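Local coordinates for periplasmic branched-chain amino acid-binding protein (Burkholderia mallei, PDB 3I09) that probably captures branched-chain amino acids or related small acids for an ABC transporter, and holds acetoacetic acid in this crystal, at residues S286-T289 and Y290-V294; M306-L309 and K310-K313; L239-E242 and T243-G246. All coordinates share one frame; numbering follows the deposited sequence.

Contact 1: residues S286-T289 and Y290-V294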
loop_
_atom_site.group_PDB
_atom_site.type_symbol
_atom_site.label_atom_id
_atom_site.label_comp_id
_atom_site.label_asym_id
_atom_site.label_seq_id
_atom_site.Cartn_x
_atom_site.Cartn_y
_atom_site.Cartn_z
ATOM N N SER A 286 11.034 5.463 -2.310
ATOM C CA SER A 286 11.626 4.148 -2.578
ATOM C C SER A 286 12.686 4.272 -3.661
ATOM O O SER A 286 13.742 3.632 -3.583
ATOM C CB SER A 286 10.542 3.107 -2.976
ATOM O OG SER A 286 10.028 3.418 -4.244
ATOM N N VAL A 287 12.459 5.144 -4.656
ATOM C CA VAL A 287 13.448 5.377 -5.711
ATOM C C VAL A 287 14.694 6.097 -5.172
ATOM O O VAL A 287 15.823 5.730 -5.482
ATOM C CB VAL A 287 12.802 6.101 -6.933
ATOM C CG1 VAL A 287 13.849 6.621 -7.935
ATOM C CG2 VAL A 287 11.823 5.087 -7.618
ATOM N N THR A 288 14.487 7.110 -4.350
ATOM C CA THR A 288 15.576 7.734 -3.679
ATOM C C THR A 288 16.405 6.716 -2.871
ATOM O O THR A 288 17.629 6.701 -2.946
ATOM C CB THR A 288 15.107 8.871 -2.770
ATOM O OG1 THR A 288 14.278 9.772 -3.509
ATOM C CG2 THR A 288 16.314 9.604 -2.222
ATOM N N THR A 289 15.720 5.853 -2.137
ATOM C CA THR A 289 16.377 4.813 -1.333
ATOM C C THR A 289 17.189 3.850 -2.207
ATOM O O THR A 289 18.346 3.543 -1.896
ATOM C CB THR A 289 15.332 4.118 -0.467
ATOM O OG1 THR A 289 14.813 5.098 0.455
ATOM C CG2 THR A 289 15.940 2.891 0.257
ATOM N N TYR A 290 16.590 3.348 -3.288
ATOM C CA TYR A 290 17.329 2.513 -4.229
ATOM C C TYR A 290 18.568 3.228 -4.778
ATOM O O TYR A 290 19.653 2.653 -4.809
ATOM C CB TYR A 290 16.428 2.088 -5.376
ATOM C CG TYR A 290 17.150 1.349 -6.448
ATOM C CD1 TYR A 290 17.497 0.019 -6.294
ATOM C CD2 TYR A 290 17.521 2.001 -7.636
ATOM C CE1 TYR A 290 18.199 -0.658 -7.310
ATOM C CE2 TYR A 290 18.215 1.344 -8.634
ATOM C CZ TYR A 290 18.556 0.018 -8.454
ATOM O OH TYR A 290 19.267 -0.662 -9.408
ATOM N N LEU A 291 18.390 4.452 -5.281
ATOM C CA LEU A 291 19.491 5.163 -5.912
ATOM C C LEU A 291 20.619 5.413 -4.910
ATOM O O LEU A 291 21.785 5.323 -5.280
ATOM C CB LEU A 291 19.051 6.454 -6.622
ATOM C CG LEU A 291 18.132 6.242 -7.854
ATOM C CD1 LEU A 291 17.563 7.574 -8.376
ATOM C CD2 LEU A 291 18.855 5.491 -8.951
ATOM N N LYS A 292 20.273 5.709 -3.655
ATOM C CA LYS A 292 21.297 5.915 -2.619
ATOM C C LYS A 292 22.081 4.635 -2.403
ATOM O O LYS A 292 23.274 4.686 -2.154
ATOM C CB LYS A 292 20.698 6.393 -1.297
ATOM C CG LYS A 292 20.328 7.848 -1.318
ATOM C CD LYS A 292 19.711 8.325 0.009
ATOM C CE LYS A 292 19.533 9.880 0.035
ATOM N NZ LYS A 292 20.815 10.672 0.038
ATOM N N ALA A 293 21.405 3.495 -2.481
ATOM C CA ALA A 293 22.054 2.221 -2.308
ATOM C C ALA A 293 22.992 1.887 -3.480
ATOM O O ALA A 293 24.112 1.443 -3.265
ATOM C CB ALA A 293 21.004 1.143 -2.112
ATOM N N VAL A 294 22.555 2.161 -4.704
ATOM C CA VAL A 294 23.404 1.959 -5.885
ATOM C C VAL A 294 24.621 2.885 -5.788
ATOM O O VAL A 294 25.710 2.444 -6.064
ATOM C CB VAL A 294 22.673 2.228 -7.191
ATOM C CG1 VAL A 294 23.647 2.184 -8.396
ATOM C CG2 VAL A 294 21.514 1.182 -7.400
#

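Contact 2: residues M306-L309 and K310-K313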
loop_
_atom_site.group_PDB
_atom_site.type_symbol
_atom_site.label_atom_id
_atom_site.label_comp_id
_atom_site.label_asym_id
_atom_site.label_seq_id
_atom_site.Cartn_x
_atom_site.Cartn_y
_atom_site.Cartn_z
HETATM N N MSE A 306 21.224 -5.133 -2.456
HETATM C CA MSE A 306 20.406 -5.645 -1.352
HETATM C C MSE A 306 21.143 -5.482 -0.022
HETATM O O MSE A 306 20.525 -5.062 0.971
HETATM C CB MSE A 306 19.984 -7.118 -1.553
HETATM C CG MSE A 306 18.896 -7.374 -2.590
HETATM SE SE MSE A 306 17.293 -6.315 -2.527
HETATM C CE MSE A 306 16.760 -6.629 -0.712
ATOM N N ALA A 307 22.453 -5.750 -0.009
ATOM C CA ALA A 307 23.262 -5.568 1.206
ATOM C C ALA A 307 23.264 -4.092 1.649
ATOM O O ALA A 307 23.088 -3.801 2.845
ATOM C CB ALA A 307 24.709 -6.097 1.021
ATOM N N GLN A 308 23.393 -3.163 0.702
ATOM C CA GLN A 308 23.277 -1.729 1.017
ATOM C C GLN A 308 21.887 -1.418 1.543
ATOM O O GLN A 308 21.767 -0.735 2.558
ATOM C CB GLN A 308 23.555 -0.804 -0.171
ATOM C CG GLN A 308 25.001 -0.663 -0.567
ATOM C CD GLN A 308 25.833 0.085 0.481
ATOM O OE1 GLN A 308 25.313 0.847 1.324
ATOM N NE2 GLN A 308 27.114 -0.113 0.416
ATOM N N LEU A 309 20.837 -1.889 0.863
ATOM C CA LEU A 309 19.481 -1.595 1.309
ATOM C C LEU A 309 19.230 -2.051 2.744
ATOM O O LEU A 309 18.524 -1.373 3.504
ATOM C CB LEU A 309 18.445 -2.195 0.355
ATOM C CG LEU A 309 18.285 -1.489 -0.988
ATOM C CD1 LEU A 309 17.477 -2.382 -1.965
ATOM C CD2 LEU A 309 17.653 -0.095 -0.847
ATOM N N LYS A 310 19.820 -3.185 3.108
ATOM C CA LYS A 310 19.626 -3.764 4.435
ATOM C C LYS A 310 20.566 -3.260 5.500
ATOM O O LYS A 310 20.419 -3.652 6.646
ATOM C CB LYS A 310 19.627 -5.297 4.350
ATOM C CG LYS A 310 18.305 -5.756 3.696
ATOM C CD LYS A 310 17.956 -7.173 3.797
ATOM C CE LYS A 310 16.647 -7.466 3.013
ATOM N NZ LYS A 310 16.321 -8.892 2.891
ATOM N N LYS A 311 21.454 -2.332 5.162
ATOM C CA LYS A 311 22.310 -1.730 6.176
ATOM C C LYS A 311 22.220 -0.209 6.286
ATOM O O LYS A 311 22.911 0.343 7.120
ATOM C CB LYS A 311 23.772 -2.140 5.975
ATOM C CG LYS A 311 24.530 -1.381 4.857
ATOM C CD LYS A 311 25.841 -2.123 4.532
ATOM C CE LYS A 311 26.739 -1.336 3.568
ATOM N NZ LYS A 311 28.101 -2.001 3.429
HETATM N N MSE A 312 21.438 0.468 5.457
HETATM C CA MSE A 312 21.321 1.938 5.435
HETATM C C MSE A 312 20.064 2.394 6.145
HETATM O O MSE A 312 18.998 1.848 5.890
HETATM C CB MSE A 312 21.207 2.450 3.975
HETATM C CG MSE A 312 22.320 2.003 3.052
HETATM SE SE MSE A 312 22.537 3.161 1.482
HETATM C CE MSE A 312 23.239 4.674 2.545
ATOM N N LYS A 313 20.140 3.429 6.952
ATOM C CA LYS A 313 18.943 4.063 7.467
ATOM C C LYS A 313 18.238 4.801 6.321
ATOM O O LYS A 313 18.905 5.269 5.389
ATOM C CB LYS A 313 19.288 5.059 8.561
ATOM C CG LYS A 313 19.794 4.450 9.851
ATOM C CD LYS A 313 20.131 5.559 10.851
ATOM C CE LYS A 313 20.742 5.042 12.176
ATOM N NZ LYS A 313 20.814 6.117 13.232
HETATM O O HOH W 1 18.060 -0.742 6.076
HETATM O O HOH W 2 18.194 1.482 2.754
#

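Contact 3: residues L239-E242 and T243-G246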
loop_
_atom_site.group_PDB
_atom_site.type_symbol
_atom_site.label_atom_id
_atom_site.label_comp_id
_atom_site.label_asym_id
_atom_site.label_seq_id
_atom_site.Cartn_x
_atom_site.Cartn_y
_atom_site.Cartn_z
ATOM N N LEU A 239 -15.498 10.164 -2.069
ATOM C CA LEU A 239 -16.713 9.980 -1.281
ATOM C C LEU A 239 -17.195 11.275 -0.660
ATOM O O LEU A 239 -18.420 11.481 -0.502
ATOM C CB LEU A 239 -16.483 8.937 -0.178
ATOM C CG LEU A 239 -16.364 7.509 -0.667
ATOM C CD1 LEU A 239 -15.677 6.621 0.390
ATOM C CD2 LEU A 239 -17.766 6.985 -1.053
ATOM N N GLY A 240 -16.255 12.130 -0.269
ATOM C CA GLY A 240 -16.594 13.328 0.472
ATOM C C GLY A 240 -16.633 13.082 1.986
ATOM O O GLY A 240 -16.873 11.954 2.468
ATOM N N LEU A 241 -16.369 14.150 2.735
ATOM C CA LEU A 241 -16.347 14.098 4.206
ATOM C C LEU A 241 -17.698 13.845 4.829
ATOM O O LEU A 241 -17.786 13.203 5.870
ATOM C CB LEU A 241 -15.747 15.386 4.788
ATOM C CG LEU A 241 -14.266 15.588 4.508
ATOM C CD1 LEU A 241 -13.819 16.937 5.118
ATOM C CD2 LEU A 241 -13.416 14.396 5.021
ATOM N N GLU A 242 -18.773 14.326 4.216
ATOM C CA GLU A 242 -20.071 14.116 4.835
ATOM C C GLU A 242 -20.322 12.585 5.014
ATOM O O GLU A 242 -20.793 12.152 6.051
ATOM C CB GLU A 242 -21.180 14.750 4.002
ATOM C CG GLU A 242 -22.575 14.504 4.576
ATOM C CD GLU A 242 -22.787 15.195 5.893
ATOM O OE1 GLU A 242 -22.147 16.258 6.115
ATOM O OE2 GLU A 242 -23.605 14.682 6.704
ATOM N N THR A 243 -19.927 11.800 4.025
ATOM C CA THR A 243 -20.114 10.339 4.049
ATOM C C THR A 243 -19.043 9.630 4.877
ATOM O O THR A 243 -19.345 8.629 5.542
ATOM C CB THR A 243 -20.100 9.784 2.631
ATOM O OG1 THR A 243 -21.270 10.250 1.936
ATOM C CG2 THR A 243 -20.042 8.205 2.614
ATOM N N THR A 244 -17.804 10.128 4.858
ATOM C CA THR A 244 -16.662 9.404 5.493
ATOM C C THR A 244 -16.294 9.826 6.907
ATOM O O THR A 244 -15.488 9.169 7.578
ATOM C CB THR A 244 -15.396 9.458 4.616
ATOM O OG1 THR A 244 -15.139 10.814 4.228
ATOM C CG2 THR A 244 -15.589 8.596 3.373
ATOM N N GLN A 245 -16.862 10.933 7.370
ATOM C CA GLN A 245 -16.522 11.465 8.696
ATOM C C GLN A 245 -16.638 10.358 9.762
ATOM O O GLN A 245 -17.613 9.591 9.786
ATOM C CB GLN A 245 -17.435 12.625 9.094
ATOM C CG GLN A 245 -18.930 12.319 9.079
ATOM C CD GLN A 245 -19.746 13.558 9.345
ATOM O OE1 GLN A 245 -19.549 14.206 10.374
ATOM N NE2 GLN A 245 -20.648 13.925 8.406
ATOM N N GLY A 246 -15.634 10.315 10.632
ATOM C CA GLY A 246 -15.582 9.395 11.744
ATOM C C GLY A 246 -15.000 8.061 11.440
ATOM O O GLY A 246 -14.757 7.294 12.362
HETATM O O HOH W 3 -20.002 12.765 1.209
HETATM O O HOH W 4 -22.182 16.289 9.055
#

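Contact 1: residues S286-T289 and Y290-V294
T288 and K292 stand one turn apart on helix 278-297, and their side chains run alongside each other, pointing the same way. The lysine can be followed outward from the helix. Its CB sits 3.5 Å from T288 O and a little farther from T289 O. With chi1 at -77°, CG is turned away from its own carbonyl carbon and lies beside the backbone N, which brings it over the carbonyl oxygen that this N already uses, at 3.4 Å from T288 O. CD rises past the same oxygen, and CE then meets the methyl of its neighbour, with K292 CE 3.9 Å from T288 CG2. A bend at chi4 (-67°) carries NZ off into an exposed position. Lysine suits this place because its methylenes cover a threonine methyl while its charge reaches solvent.

A second pair, V287 and L291, repeats the alignment on a buried face: V287 CG1 comes within 3.9 Å of L291 CD1, and both side chains pack on helix 22-36, valine against I29 and V33 and leucine against F36. Y290 sends its ring toward D73 and L74 of strand 72-77, and V294 CG2 rests on one ring face, 3.3 Å above the plane near its rim.

Regular bonds tie the turns together. Y290 N donates to S286 O at 2.9 Å, nearly straight at 169°, and A293 N to T289 O at 3.1 Å. The hydroxyls turn back to earlier carbonyls: S286 OG to D283 O, T288 OG1 to Y284 O, T289 OG1 to S285 O; T289 OG1 also bonds Y120 OH.

The chemistry is that of a helix with one wet side: aliphatic and aromatic groups fill its buried faces, the buried hydroxyls of S286 and T289 are satisfied, and the only formal charge stays outside.

Contact 2: residues M306-L309 and K310-K313
The flat amide of Q308 has K311 lying across one face: K311 CE is 3.4 Å from both Q308 OE1 and Q308 NE2, over the plane and displaced toward its oxygen and nitrogen end. On the other side of the plane, at a lower angle, M312 SE approaches Q308 OE1 at 3.6 Å, though M312 has two conformers and this approach is doubtful. K311 reaches the amide because chi1 is 79° and the rest of its chain is extended. The Q308 side chain also touches A293, A296 and A297 of helix 278-297.

M306 and K310 meet more simply, the selenomethionine methyl CE touching the lysine CE at 3.8 Å. Lysine suits this place because its methylenes meet that methyl while NZ bonds T325 O; leucine suits position 309, buried against V97 and T289.

The backbone is changing course. K310 N still donates to M306 O at 2.9 Å, but K311 N turns to Q308 O, reaching it from above the carbonyl plane at 3.1 Å, and M312 N reaches the same oxygen weakly. Two waters bridge L309 O and M312 O. Carbonyls at the helix end are thus served by a tighter turn and by water.

Contact 3: residues L239-E242 and T243-G246
L239 and T244 make the apolar part of this contact, their side chains crossing at about a right angle. The threonine methyl CG2 lies 3.6 Å from L239 CD1 and nearly as close to L239 CB. Leucine suits the spot because its side chain also touches V209 and I212 of helix 205-217, while L241 turns the other way, toward V338 and Y350.

Hydrogen bonds group round three carbonyls, and only G240 O takes two of these bonds, both from one residue: T244 N reaches it in the carbonyl plane at 3.1 Å, and T244 OG1 donates from above that plane at 2.7 Å. A chi1 of 50° sets the hydroxyl between the threonine's own N and carbonyl carbon, where it can bend back to this oxygen, and so the buried OG1 is satisfied within the turn. Q245 N bonds to L241 O at 2.9 Å. Its side chain also folds back, NE2 donating to E242 O at 3.0 Å in the amide plane and almost straight (172°).

Water completes the polar contacts. One molecule bridges L239 O and T243 OG1; another donates to E242 OE1 and accepts from Q245 NE2, joining a carboxylate and an amide whose planes stand almost perpendicular.

At the backbone angles of G240 a CB would be pressed against L239 O, which glycine avoids. The arrangement is a helix-glycine-helix turn: G240, with phi at 88°, ends helix 233-239 and N-caps helix 241-244, a single turn that delivers the chain to strand 248-251, with G246 backbone-bonded to V338 of the antiparallel sheet.

How the contacts relate
From the N terminus, contact 3 comes first, then contact 1, then contact 2; they lie in series, each joins residues about one turn apart, so none closes a long loop, and none nests in or crosses another. Contact 3 turns the chain from helix 233-239 beside helix 205-217 toward the antiparallel sheet. Contact 1 lies within helix 278-297, on the other side of the chain's centre, its centre about 37 Å from that of contact 3. Contact 2 ends the next helix, 302-309, and leads to strand 314-315. Contacts 1 and 2 touch, A293 meeting L309, so the two helices pack together beside the six-stranded sheet, in the bilobal fold of type I periplasmic binding proteins.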